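Local coordinates for dihydroxyacetone kinase (Citrobacter freundii, PDB 1UN8), which catalyses the ATP-dependent phosphorylation of dihydroxyacetone to dihydroxyacetone phosphate, using a divalent metal cation, at residues S85-V88 and D89-L92; A121-K124 and A125-L128. All coordinates share one frame; numbering follows the deposited sequence.

Contact 1 of 2, residues S85-V88 and D89-L92; sequences SPSV and DAVL
Ser87 caps the start of helix 88-98 by accepting a hydrogen bond from Ala90. Ser87 OG lies 3.0 Å from Ala90 N, and the N-H points at it with an angle of 157°. With chi1 at 71°, OG sits between the backbone N and the carbonyl carbon of Ser87, facing the amide of Ala90. The same OG touches the methyl of Ala90, with CB at 3.3 Å.

The main chain supplies the next bonds. Val91 N donates to Ser87 O at 3.2 Å, and Leu92 N donates to Val88 O at 3.0 Å. The second bond is slightly the straighter at hydrogen. Thus the amides of Ala90, Val91 and Leu92 are all satisfied at the start of the helix.

Pro86 adds a looser apolar contact. Its CB is 4.4 Å from Val91 CG2 and 4.5 Å from Ala90 CB. Outside the turn, Pro86 O accepts from Asn117 ND2, and Ser85 OG is hydrogen-bonded to Asp114 OD1, a substrate-binding residue. The arrangement is a serine N-cap, here at the head of a helix that follows a strand of the DhaK domain's mixed sheet.

Contact 2 of 2, residues A121-K124 and A125-L128; sequences AAEK and ARRL
Glu123 and Arg126, three residues apart on helix 112-127, form a salt bridge. Glu123 OE1 is 3.4 Å from Arg126 NH1. The carboxylate and guanidinium planes stand 79° apart, nearly perpendicular. Glu123 bends at chi2 (-58°), which brings its carboxylate back to the arginine, while Arg126 stays extended from CG to NE.

A water forms the second link. It donates to Glu123 OE2 at 2.8 Å and accepts from Arg126 NH1 at 2.9 Å. Both groups also have outside partners. Glu123 OE1 is hydrogen-bonded to Gln463 and Tyr467 of the second subunit, and Arg126 NH2 to Val132 O.

Backbone bonds hold the turn. Ala125 N donates to Ala121 O, Arg126 N to Ala122 O at 2.8 Å, and Arg127 N to Glu123 O at 3.2 Å. Leu128 N donates to Ala125 O at 2.9 Å and only weakly to Lys124 O.

Carbon also meets carbonyl oxygen: Arg126 CG and Leu128 CG each come within 3.3 Å, of Ala122 O and Lys124 O respectively.

Glu123 thus joins an intrahelical ion pair to the dimer contact. The arginine and the donors around it would probably favour the ionised carboxylate; the bonds also restrict its rotation.

Contact 1 spans a loop and the start of helix 88-98; contact 2 lies mostly on the neighbouring helix 112-127. Their centres are 12 Å apart. They meet by side-chain packing. Val91 CG1 reaches Ala121 CB at 3.4 Å, and Leu92 CD1 lies 3.9 Å from Ala125 CB. Contact 1 is the nearer to the substrate site: the side chain of Pro86 is about 4 Å from that of Asp114 and about 5 Å from Gly58. In contact 2, the side chain of Ala121 is about 10 Å from that of Asp114. Ala122, Glu123, Arg126 and Arg127 of contact 2 also touch the second subunit of the homodimer, as does Leu92 of contact 1, at Ala346 of that subunit.

Contact 1 of 2, residues S85-V88 and D89-L92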
ATOM      1  N   SER A  85      -9.803 -13.236  16.940  1.00 43.01           N
ATOM      2  CA  SER A  85     -10.926 -13.973  16.362  1.00 43.84           C
ATOM      3  C   SER A  85     -12.296 -13.419  16.748  1.00 43.42           C
ATOM      4  O   SER A  85     -12.481 -12.901  17.856  1.00 42.39           O
ATOM      5  CB  SER A  85     -10.868 -15.449  16.781  1.00 43.47           C
ATOM      6  OG  SER A  85      -9.749 -16.111  16.229  1.00 45.81           O
ATOM      7  N   PRO A  86     -13.280 -13.536  15.835  1.00 43.29           N
ATOM      8  CA  PRO A  86     -14.645 -13.057  16.081  1.00 43.65           C
ATOM      9  C   PRO A  86     -15.242 -13.983  17.143  1.00 44.14           C
ATOM     10  O   PRO A  86     -14.728 -15.080  17.360  1.00 44.41           O
ATOM     11  CB  PRO A  86     -15.336 -13.245  14.732  1.00 43.91           C
ATOM     12  CG  PRO A  86     -14.210 -13.345  13.736  1.00 44.61           C
ATOM     13  CD  PRO A  86     -13.166 -14.116  14.490  1.00 43.47           C
ATOM     14  N   SER A  87     -16.310 -13.554  17.806  1.00 44.52           N
ATOM     15  CA  SER A  87     -16.940 -14.385  18.836  1.00 44.72           C
ATOM     16  C   SER A  87     -17.798 -15.478  18.195  1.00 45.62           C
ATOM     17  O   SER A  87     -18.192 -15.360  17.035  1.00 44.77           O
ATOM     18  CB  SER A  87     -17.830 -13.529  19.729  1.00 43.74           C
ATOM     19  OG  SER A  87     -18.979 -13.108  19.015  1.00 46.51           O
ATOM     20  N   VAL A  88     -18.081 -16.542  18.949  1.00 46.47           N
ATOM     21  CA  VAL A  88     -18.911 -17.631  18.442  1.00 48.76           C
ATOM     22  C   VAL A  88     -20.274 -17.054  18.037  1.00 49.96           C
ATOM     23  O   VAL A  88     -20.815 -17.353  16.970  1.00 49.04           O
ATOM     24  CB  VAL A  88     -19.114 -18.714  19.523  1.00 49.43           C
ATOM     25  CG1 VAL A  88     -19.986 -19.840  18.988  1.00 50.53           C
ATOM     26  CG2 VAL A  88     -17.772 -19.258  19.958  1.00 50.92           C
ATOM     27  N   ASP A  89     -20.802 -16.207  18.909  1.00 51.63           N
ATOM     28  CA  ASP A  89     -22.076 -15.543  18.700  1.00 53.30           C
ATOM     29  C   ASP A  89     -22.089 -14.847  17.339  1.00 53.04           C
ATOM     30  O   ASP A  89     -23.034 -14.981  16.546  1.00 52.98           O
ATOM     31  CB  ASP A  89     -22.269 -14.504  19.796  1.00 57.91           C
ATOM     32  CG  ASP A  89     -23.686 -14.443  20.297  1.00 62.79           C
ATOM     33  OD1 ASP A  89     -24.611 -14.231  19.470  1.00 65.68           O
ATOM     34  OD2 ASP A  89     -23.869 -14.610  21.528  1.00 66.50           O
ATOM     35  N   ALA A  90     -21.029 -14.095  17.076  1.00 50.89           N
ATOM     36  CA  ALA A  90     -20.928 -13.374  15.830  1.00 49.78           C
ATOM     37  C   ALA A  90     -21.017 -14.294  14.624  1.00 49.23           C
ATOM     38  O   ALA A  90     -21.798 -14.042  13.703  1.00 51.76           O
ATOM     39  CB  ALA A  90     -19.624 -12.584  15.797  1.00 50.04           C
ATOM     40  N   VAL A  91     -20.226 -15.364  14.622  1.00 47.69           N
ATOM     41  CA  VAL A  91     -20.218 -16.273  13.490  1.00 47.06           C
ATOM     42  C   VAL A  91     -21.595 -16.873  13.263  1.00 47.17           C
ATOM     43  O   VAL A  91     -22.073 -16.942  12.129  1.00 45.66           O
ATOM     44  CB  VAL A  91     -19.180 -17.414  13.672  1.00 47.56           C
ATOM     45  CG1 VAL A  91     -19.212 -18.356  12.460  1.00 44.78           C
ATOM     46  CG2 VAL A  91     -17.786 -16.828  13.827  1.00 45.54           C
ATOM     47  N   LEU A  92     -22.238 -17.295  14.343  1.00 47.65           N
ATOM     48  CA  LEU A  92     -23.563 -17.890  14.228  1.00 49.43           C
ATOM     49  C   LEU A  92     -24.511 -16.891  13.568  1.00 50.73           C
ATOM     50  O   LEU A  92     -25.186 -17.211  12.582  1.00 50.72           O
ATOM     51  CB  LEU A  92     -24.093 -18.276  15.612  1.00 48.22           C
ATOM     52  CG  LEU A  92     -25.441 -19.007  15.623  1.00 47.71           C
ATOM     53  CD1 LEU A  92     -25.390 -20.194  14.664  1.00 46.52           C
ATOM     54  CD2 LEU A  92     -25.769 -19.465  17.046  1.00 45.64           C
TER

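Contact 2 of 2, residues A121-K124 and A125-L128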
ATOM      1  N   ALA A 121     -19.629 -22.482  16.356  1.00 47.27           N
ATOM      2  CA  ALA A 121     -20.714 -21.826  15.636  1.00 49.00           C
ATOM      3  C   ALA A 121     -21.393 -22.799  14.672  1.00 48.78           C
ATOM      4  O   ALA A 121     -22.615 -22.886  14.631  1.00 49.36           O
ATOM      5  CB  ALA A 121     -20.186 -20.612  14.866  1.00 48.62           C
ATOM      6  N   ALA A 122     -20.595 -23.514  13.892  1.00 48.89           N
ATOM      7  CA  ALA A 122     -21.124 -24.481  12.944  1.00 49.55           C
ATOM      8  C   ALA A 122     -21.961 -25.526  13.689  1.00 50.86           C
ATOM      9  O   ALA A 122     -23.029 -25.936  13.222  1.00 50.59           O
ATOM     10  CB  ALA A 122     -19.980 -25.159  12.201  1.00 47.28           C
ATOM     11  N   GLU A 123     -21.464 -25.945  14.850  1.00 51.12           N
ATOM     12  CA  GLU A 123     -22.149 -26.941  15.656  1.00 52.11           C
ATOM     13  C   GLU A 123     -23.491 -26.431  16.130  1.00 53.42           C
ATOM     14  O   GLU A 123     -24.487 -27.150  16.068  1.00 55.74           O
ATOM     15  CB  GLU A 123     -21.292 -27.340  16.861  1.00 50.75           C
ATOM     16  CG  GLU A 123     -20.017 -28.045  16.460  1.00 50.46           C
ATOM     17  CD  GLU A 123     -20.294 -29.295  15.657  1.00 52.31           C
ATOM     18  OE1 GLU A 123     -19.475 -29.635  14.771  1.00 52.01           O
ATOM     19  OE2 GLU A 123     -21.332 -29.947  15.915  1.00 53.15           O
ATOM     20  N   LYS A 124     -23.521 -25.196  16.608  1.00 53.87           N
ATOM     21  CA  LYS A 124     -24.766 -24.611  17.083  1.00 53.15           C
ATOM     22  C   LYS A 124     -25.715 -24.386  15.914  1.00 53.29           C
ATOM     23  O   LYS A 124     -26.937 -24.395  16.080  1.00 54.54           O
ATOM     24  CB  LYS A 124     -24.504 -23.284  17.800  1.00 52.08           C
ATOM     25  CG  LYS A 124     -23.863 -23.438  19.156  1.00 51.79           C
ATOM     26  CD  LYS A 124     -23.908 -22.134  19.933  1.00 52.58           C
ATOM     27  CE  LYS A 124     -23.467 -22.360  21.379  1.00 55.21           C
ATOM     28  NZ  LYS A 124     -23.667 -21.148  22.221  1.00 56.91           N
ATOM     29  N   ALA A 125     -25.147 -24.195  14.730  1.00 52.19           N
ATOM     30  CA  ALA A 125     -25.943 -23.958  13.538  1.00 52.78           C
ATOM     31  C   ALA A 125     -26.606 -25.255  13.107  1.00 53.09           C
ATOM     32  O   ALA A 125     -27.780 -25.278  12.737  1.00 52.56           O
ATOM     33  CB  ALA A 125     -25.061 -23.423  12.417  1.00 51.03           C
ATOM     34  N   ARG A 126     -25.834 -26.333  13.157  1.00 53.79           N
ATOM     35  CA  ARG A 126     -26.330 -27.641  12.772  1.00 53.89           C
ATOM     36  C   ARG A 126     -27.493 -28.052  13.654  1.00 54.34           C
ATOM     37  O   ARG A 126     -28.448 -28.656  13.175  1.00 54.42           O
ATOM     38  CB  ARG A 126     -25.201 -28.670  12.842  1.00 53.05           C
ATOM     39  CG  ARG A 126     -24.254 -28.571  11.662  1.00 53.52           C
ATOM     40  CD  ARG A 126     -23.060 -29.480  11.798  1.00 52.76           C
ATOM     41  NE  ARG A 126     -22.262 -29.478  10.578  1.00 53.63           N
ATOM     42  CZ  ARG A 126     -21.007 -29.902  10.512  1.00 55.07           C
ATOM     43  NH1 ARG A 126     -20.407 -30.361  11.605  1.00 55.69           N
ATOM     44  NH2 ARG A 126     -20.347 -29.863   9.357  1.00 55.22           N
ATOM     45  N   ARG A 127     -27.426 -27.719  14.939  1.00 54.14           N
ATOM     46  CA  ARG A 127     -28.514 -28.061  15.840  1.00 55.48           C
ATOM     47  C   ARG A 127     -29.781 -27.292  15.434  1.00 56.36           C
ATOM     48  O   ARG A 127     -30.906 -27.716  15.720  1.00 57.36           O
ATOM     49  CB  ARG A 127     -28.141 -27.727  17.284  1.00 55.40           C
ATOM     50  CG  ARG A 127     -29.306 -27.844  18.245  1.00 58.25           C
ATOM     51  CD  ARG A 127     -28.881 -27.623  19.680  1.00 61.54           C
ATOM     52  NE  ARG A 127     -30.039 -27.516  20.564  1.00 65.95           N
ATOM     53  CZ  ARG A 127     -30.854 -26.463  20.605  1.00 68.82           C
ATOM     54  NH1 ARG A 127     -30.640 -25.417  19.810  1.00 70.43           N
ATOM     55  NH2 ARG A 127     -31.890 -26.453  21.433  1.00 69.81           N
ATOM     56  N   LEU A 128     -29.589 -26.164  14.760  1.00 55.19           N
ATOM     57  CA  LEU A 128     -30.705 -25.345  14.320  1.00 53.83           C
ATOM     58  C   LEU A 128     -31.172 -25.733  12.920  1.00 52.86           C
ATOM     59  O   LEU A 128     -31.954 -25.020  12.293  1.00 52.69           O
ATOM     60  CB  LEU A 128     -30.318 -23.866  14.358  1.00 54.22           C
ATOM     61  CG  LEU A 128     -30.025 -23.310  15.756  1.00 56.33           C
ATOM     62  CD1 LEU A 128     -29.442 -21.890  15.657  1.00 55.52           C
ATOM     63  CD2 LEU A 128     -31.307 -23.319  16.576  1.00 54.89           C
TER
HETATM   64  O   HOH W   1     -21.717 -31.775  13.793  1.00 43.96           O